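Local coordinates for diguanylate cyclase (Xanthomonas campestris pv. campestris, PDB 5H5O), which probably makes cyclic di-GMP from two GTP molecules through its GGDEF domain, and binds cyclic GMP through the cyclic nucleotide-binding domain that forms this chain, at residues L11-F14 and A15-R19; A110-L113 and R114-I117. All coordinates share one frame; numbering follows the deposited sequence.

Interaction 1 (L11-F14 and A15-R19)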
ATOM      1  N   LEU A  11      -5.214  12.636  12.611  1.00 22.96           N
ATOM      2  CA  LEU A  11      -4.713  14.001  12.638  1.00 28.01           C
ATOM      3  C   LEU A  11      -4.107  14.265  13.998  1.00 20.19           C
ATOM      4  O   LEU A  11      -2.974  14.712  14.076  1.00 18.57           O
ATOM      5  CB  LEU A  11      -5.832  15.011  12.353  1.00 25.15           C
ATOM      6  CG  LEU A  11      -5.722  15.975  11.171  1.00 35.54           C
ATOM      7  CD1 LEU A  11      -4.801  15.441  10.074  1.00 23.93           C
ATOM      8  CD2 LEU A  11      -7.134  16.311  10.615  1.00 23.54           C
ATOM      9  N   ALA A  12      -4.854  13.956  15.059  1.00 23.93           N
ATOM     10  CA  ALA A  12      -4.386  14.202  16.418  1.00 21.36           C
ATOM     11  C   ALA A  12      -3.142  13.377  16.757  1.00 27.31           C
ATOM     12  O   ALA A  12      -2.158  13.913  17.286  1.00 22.48           O
ATOM     13  CB  ALA A  12      -5.491  13.929  17.448  1.00 22.96           C
ATOM     14  N   PHE A  13      -3.185  12.075  16.463  1.00 20.93           N
ATOM     15  CA  PHE A  13      -2.064  11.205  16.821  1.00 25.36           C
ATOM     16  C   PHE A  13      -0.804  11.415  15.983  1.00 20.60           C
ATOM     17  O   PHE A  13       0.303  11.373  16.524  1.00 22.55           O
ATOM     18  CB  PHE A  13      -2.471   9.725  16.872  1.00 19.20           C
ATOM     19  CG  PHE A  13      -3.156   9.346  18.152  1.00 23.29           C
ATOM     20  CD1 PHE A  13      -2.432   9.237  19.335  1.00 25.90           C
ATOM     21  CD2 PHE A  13      -4.527   9.138  18.189  1.00 23.24           C
ATOM     22  CE1 PHE A  13      -3.060   8.904  20.539  1.00 23.93           C
ATOM     23  CE2 PHE A  13      -5.171   8.797  19.387  1.00 22.63           C
ATOM     24  CZ  PHE A  13      -4.432   8.678  20.568  1.00 27.52           C
ATOM     25  N   PHE A  14      -0.969  11.608  14.675  1.00 18.65           N
ATOM     26  CA  PHE A  14       0.167  11.918  13.815  1.00 21.78           C
ATOM     27  C   PHE A  14       0.776  13.252  14.235  1.00 22.67           C
ATOM     28  O   PHE A  14       1.997  13.407  14.221  1.00 15.94           O
ATOM     29  CB  PHE A  14      -0.251  11.981  12.343  1.00 21.34           C
ATOM     30  CG  PHE A  14      -0.347  10.622  11.674  1.00 26.50           C
ATOM     31  CD1 PHE A  14       0.491  10.297  10.619  1.00 30.13           C
ATOM     32  CD2 PHE A  14      -1.255   9.670  12.123  1.00 21.01           C
ATOM     33  CE1 PHE A  14       0.417   9.040  10.003  1.00 25.05           C
ATOM     34  CE2 PHE A  14      -1.342   8.428  11.514  1.00 28.28           C
ATOM     35  CZ  PHE A  14      -0.500   8.118  10.438  1.00 18.20           C
ATOM     36  N   ALA A  15      -0.078  14.216  14.579  1.00 20.15           N
ATOM     37  CA  ALA A  15       0.415  15.499  15.088  1.00 21.56           C
ATOM     38  C   ALA A  15       1.281  15.298  16.330  1.00 19.51           C
ATOM     39  O   ALA A  15       2.391  15.821  16.413  1.00 27.43           O
ATOM     40  CB  ALA A  15      -0.752  16.436  15.395  1.00 22.62           C
ATOM     41  N   ARG A  16       0.786  14.532  17.295  1.00 20.11           N
ATOM     42  CA  ARG A  16       1.540  14.307  18.538  1.00 22.50           C
ATOM     43  C   ARG A  16       2.852  13.518  18.405  1.00 26.81           C
ATOM     44  O   ARG A  16       3.851  13.859  19.031  1.00 24.80           O
ATOM     45  CB  ARG A  16       0.642  13.685  19.606  1.00 24.32           C
ATOM     46  CG  ARG A  16      -0.379  14.696  20.154  1.00 21.73           C
ATOM     47  CD  ARG A  16      -1.219  14.115  21.238  1.00 27.20           C
ATOM     48  NE  ARG A  16      -0.403  13.662  22.349  1.00 23.59           N
ATOM     49  CZ  ARG A  16       0.079  14.450  23.305  1.00 34.14           C
ATOM     50  NH1 ARG A  16      -0.179  15.759  23.305  1.00 27.61           N
ATOM     51  NH2 ARG A  16       0.824  13.920  24.275  1.00 39.40           N
ATOM     52  N   PHE A  17       2.850  12.469  17.591  1.00 23.98           N
ATOM     53  CA  PHE A  17       4.059  11.661  17.389  1.00 27.36           C
ATOM     54  C   PHE A  17       5.054  12.358  16.467  1.00 27.36           C
ATOM     55  O   PHE A  17       6.249  12.087  16.509  1.00 25.68           O
ATOM     56  CB  PHE A  17       3.697  10.267  16.847  1.00 17.81           C
ATOM     57  CG  PHE A  17       3.213   9.324  17.905  1.00 28.67           C
ATOM     58  CD1 PHE A  17       4.029   8.302  18.366  1.00 30.77           C
ATOM     59  CD2 PHE A  17       1.949   9.483  18.474  1.00 27.62           C
ATOM     60  CE1 PHE A  17       3.590   7.436  19.371  1.00 32.45           C
ATOM     61  CE2 PHE A  17       1.500   8.621  19.457  1.00 30.00           C
ATOM     62  CZ  PHE A  17       2.328   7.591  19.912  1.00 37.18           C
ATOM     63  N   GLY A  18       4.554  13.267  15.638  1.00 31.44           N
ATOM     64  CA  GLY A  18       5.409  13.983  14.708  1.00 33.46           C
ATOM     65  C   GLY A  18       5.767  15.366  15.213  1.00 36.56           C
ATOM     66  O   GLY A  18       5.958  15.567  16.416  1.00 31.60           O
ATOM     67  N   ARG A  19       5.869  16.320  14.293  1.00 30.17           N
ATOM     68  CA  ARG A  19       6.055  17.711  14.673  1.00 30.84           C
ATOM     69  C   ARG A  19       5.468  18.647  13.629  1.00 30.51           C
ATOM     70  O   ARG A  19       5.024  18.214  12.570  1.00 30.60           O
ATOM     71  CB  ARG A  19       7.528  18.020  14.888  1.00 30.87           C
ATOM     72  CG  ARG A  19       8.402  17.620  13.732  1.00 29.81           C
ATOM     73  CD  ARG A  19       9.608  18.494  13.716  1.00 38.57           C
ATOM     74  NE  ARG A  19       9.195  19.891  13.802  1.00 50.48           N
ATOM     75  CZ  ARG A  19       9.947  20.869  14.296  1.00 46.91           C
ATOM     76  NH1 ARG A  19      11.168  20.606  14.750  1.00 45.30           N
ATOM     77  NH2 ARG A  19       9.476  22.106  14.327  1.00 40.28           N
TER

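Interaction 2 (A110-L113 and R114-I117)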
ATOM      1  N   ALA A 110      -2.691   0.356  10.773  1.00 24.94           N
ATOM      2  CA  ALA A 110      -3.120  -0.609   9.759  1.00 27.05           C
ATOM      3  C   ALA A 110      -4.239  -0.019   8.924  1.00 19.82           C
ATOM      4  O   ALA A 110      -4.271  -0.161   7.698  1.00 23.23           O
ATOM      5  CB  ALA A 110      -3.567  -1.932  10.408  1.00 20.92           C
ATOM      6  N   HIS A 111      -5.170   0.650   9.599  1.00 20.12           N
ATOM      7  CA  HIS A 111      -6.278   1.287   8.905  1.00 24.59           C
ATOM      8  C   HIS A 111      -5.748   2.381   7.970  1.00 24.45           C
ATOM      9  O   HIS A 111      -6.178   2.510   6.802  1.00 19.55           O
ATOM     10  CB  HIS A 111      -7.277   1.839   9.921  1.00 33.71           C
ATOM     11  CG  HIS A 111      -8.573   2.275   9.316  1.00 59.35           C
ATOM     12  ND1 HIS A 111      -8.888   3.602   9.104  1.00 67.34           N
ATOM     13  CD2 HIS A 111      -9.639   1.562   8.879  1.00 66.31           C
ATOM     14  CE1 HIS A 111     -10.088   3.686   8.559  1.00 68.22           C
ATOM     15  NE2 HIS A 111     -10.566   2.462   8.413  1.00 70.35           N
ATOM     16  N   PHE A 112      -4.786   3.152   8.468  1.00 20.48           N
ATOM     17  CA  PHE A 112      -4.167   4.166   7.630  1.00 20.96           C
ATOM     18  C   PHE A 112      -3.442   3.535   6.438  1.00 25.60           C
ATOM     19  O   PHE A 112      -3.550   4.030   5.316  1.00 26.29           O
ATOM     20  CB  PHE A 112      -3.198   5.044   8.429  1.00 14.66           C
ATOM     21  CG  PHE A 112      -2.271   5.845   7.560  1.00 21.04           C
ATOM     22  CD1 PHE A 112      -2.721   7.004   6.922  1.00 23.47           C
ATOM     23  CD2 PHE A 112      -0.958   5.442   7.364  1.00 18.07           C
ATOM     24  CE1 PHE A 112      -1.877   7.743   6.105  1.00 23.38           C
ATOM     25  CE2 PHE A 112      -0.108   6.175   6.546  1.00 23.41           C
ATOM     26  CZ  PHE A 112      -0.568   7.328   5.913  1.00 25.86           C
ATOM     27  N   LEU A 113      -2.686   2.461   6.676  1.00 16.48           N
ATOM     28  CA  LEU A 113      -1.914   1.854   5.587  1.00 16.94           C
ATOM     29  C   LEU A 113      -2.835   1.281   4.513  1.00 20.01           C
ATOM     30  O   LEU A 113      -2.545   1.302   3.310  1.00 24.05           O
ATOM     31  CB  LEU A 113      -1.010   0.748   6.137  1.00 24.71           C
ATOM     32  CG  LEU A 113       0.181   1.228   6.963  1.00 26.92           C
ATOM     33  CD1 LEU A 113       0.923   0.045   7.607  1.00 23.85           C
ATOM     34  CD2 LEU A 113       1.133   2.061   6.107  1.00 24.79           C
ATOM     35  N   ARG A 114      -3.944   0.732   4.970  1.00 24.21           N
ATOM     36  CA  ARG A 114      -4.966   0.215   4.088  1.00 22.56           C
ATOM     37  C   ARG A 114      -5.513   1.329   3.188  1.00 33.23           C
ATOM     38  O   ARG A 114      -5.591   1.168   1.965  1.00 26.21           O
ATOM     39  CB  ARG A 114      -6.073  -0.376   4.951  1.00 22.12           C
ATOM     40  CG  ARG A 114      -7.120  -1.119   4.207  1.00 41.95           C
ATOM     41  CD  ARG A 114      -7.786  -2.088   5.153  1.00 47.22           C
ATOM     42  NE  ARG A 114      -8.964  -2.681   4.544  1.00 55.83           N
ATOM     43  CZ  ARG A 114      -9.862  -3.384   5.222  1.00 56.65           C
ATOM     44  NH1 ARG A 114      -9.701  -3.576   6.530  1.00 56.60           N
ATOM     45  NH2 ARG A 114     -10.916  -3.887   4.594  1.00 48.72           N
ATOM     46  N   ARG A 115      -5.887   2.457   3.796  1.00 24.60           N
ATOM     47  CA  ARG A 115      -6.340   3.602   3.028  1.00 28.79           C
ATOM     48  C   ARG A 115      -5.259   4.119   2.079  1.00 24.74           C
ATOM     49  O   ARG A 115      -5.569   4.559   0.985  1.00 26.39           O
ATOM     50  CB  ARG A 115      -6.841   4.732   3.933  1.00 26.66           C
ATOM     51  CG  ARG A 115      -8.067   4.380   4.747  1.00 31.26           C
ATOM     52  CD  ARG A 115      -8.966   5.616   4.965  1.00 43.15           C
ATOM     53  NE  ARG A 115      -8.205   6.861   5.084  1.00 30.43           N
ATOM     54  CZ  ARG A 115      -7.459   7.174   6.137  1.00 26.42           C
ATOM     55  NH1 ARG A 115      -7.361   6.318   7.151  1.00 25.29           N
ATOM     56  NH2 ARG A 115      -6.789   8.322   6.163  1.00 31.21           N
ATOM     57  N   SER A 116      -3.996   4.046   2.487  1.00 24.57           N
ATOM     58  CA  SER A 116      -2.898   4.438   1.606  1.00 26.64           C
ATOM     59  C   SER A 116      -2.841   3.606   0.322  1.00 28.24           C
ATOM     60  O   SER A 116      -2.723   4.150  -0.782  1.00 27.57           O
ATOM     61  CB  SER A 116      -1.558   4.303   2.336  1.00 29.26           C
ATOM     62  OG  SER A 116      -1.413   5.318   3.306  1.00 42.22           O
ATOM     63  N   ILE A 117      -2.887   2.285   0.481  1.00 32.38           N
ATOM     64  CA  ILE A 117      -2.851   1.362  -0.659  1.00 27.36           C
ATOM     65  C   ILE A 117      -3.931   1.680  -1.698  1.00 27.85           C
ATOM     66  O   ILE A 117      -3.642   1.743  -2.887  1.00 30.75           O
ATOM     67  CB  ILE A 117      -3.000  -0.090  -0.200  1.00 32.18           C
ATOM     68  CG1 ILE A 117      -1.716  -0.536   0.488  1.00 23.61           C
ATOM     69  CG2 ILE A 117      -3.295  -1.012  -1.391  1.00 29.74           C
ATOM     70  CD1 ILE A 117      -1.904  -1.731   1.411  1.00 23.39           C
TER

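Interaction 1 (L11-F14 and A15-R19)
Phe13 and Phe17 meet one helical turn apart in a local, largely surface contact that forms the C-terminal end of helix 8-17, just before the chain enters strand 19-23. The two rings run alongside each other from the same face of the helix, Phe13 CD1 standing 4.0 Å from Phe17 CE2, with CE2 reaching the edge of the Phe13 ring near its plane. The i to i+4 spacing puts both residues on that face, and their like first torsions (chi1 -81° and -79°) then send the rings out in the same direction. The Phe17 ring also turns an edge to the backbone of the preceding turn, its CD2 lying 3.2 Å from Phe13 O. That oxygen takes the amide of Phe17 in a nearly straight bond, Phe17 N to Phe13 O being 3.0 Å. Ala15 N and Arg16 N bond in the same i to i+4 pattern to Leu11 O and Ala12 O.

In the cyclic nucleotide-binding domain, a beta roll flanked by helices, this helix leads into the roll: Arg19 already pairs through its backbone with Glu92 of the neighbouring strand. The helix ends at Gly18, whose N still reaches Phe14 O at 2.9 Å, though with a more bent N-H (135°). Glycine suits this place because it has no side chain to press on that oxygen as the backbone turns out of the helix. On the solvent side, Arg16 lays its CG 3.5 Å from Ala12 O, and then bends at chi3 to carry its charged end away from the helix. Phe14 is the buried member, its large apolar ring suited to a place among Met6, Met39, Ile41, Leu101 and Met108, while Phe17 rests on Arg100 and Leu101 of helix 95-104.

Interaction 2 (A110-L113 and R114-I117)
The Phe112 ring carries Ser116 OG over one face, 3.4 Å above the plane and displaced toward the rim, while Arg115 NH2 lies at its edge, near the plane. The histidine ring of His111 and the guanidinium of Arg115 are inclined at 42°, with His111 ND1 at the guanidinium edge, 3.7 Å from Arg115 NH1. Bends at chi2 and chi3 fold the arginine back along the helix, and NH1 finds its main partner in a salt bridge with Glu10.

Ser116 suits a buried turn of helix because its small hydroxyl folds back to the carbonyl of the preceding turn. With OG beside the backbone N (chi1 -72°), it donates to Phe112 O at 3.2 Å from above the carbonyl plane, and Ser116 N bonds to the same oxygen at 2.9 Å. One carbonyl thus receives two donors from a single residue.

From helix 106-121, Phe112 reaches Phe65 of strand 65-66 edge-to-face. Leu113 packs on Leu72 and Ser116 on the cyclic GMP-binding Glu68, both in helix 68-72, while Ala110, Leu113 and Ile117 present an apolar stripe to the same helix of the second subunit.

Both interactions are i to i+4 contacts within a single helix, but in different settings. Interaction 1 lies largely at the surface, where helix 8-17 gives way to the first strand, and its side-chain chemistry is mainly two aromatic rings side by side. Interaction 2 is mostly buried in helix 106-121, between the roll, the nucleotide-binding region and the second subunit, and there a hydroxyl lies over one face of an aromatic ring and a guanidinium near its edge. Their centres are about 17 Å apart, yet the two touch: Phe14 CZ lies 4.1 Å from Phe112 CG, with ring planes at about 60°. This aromatic pair joins the N-terminal helix to the one packing on the second subunit.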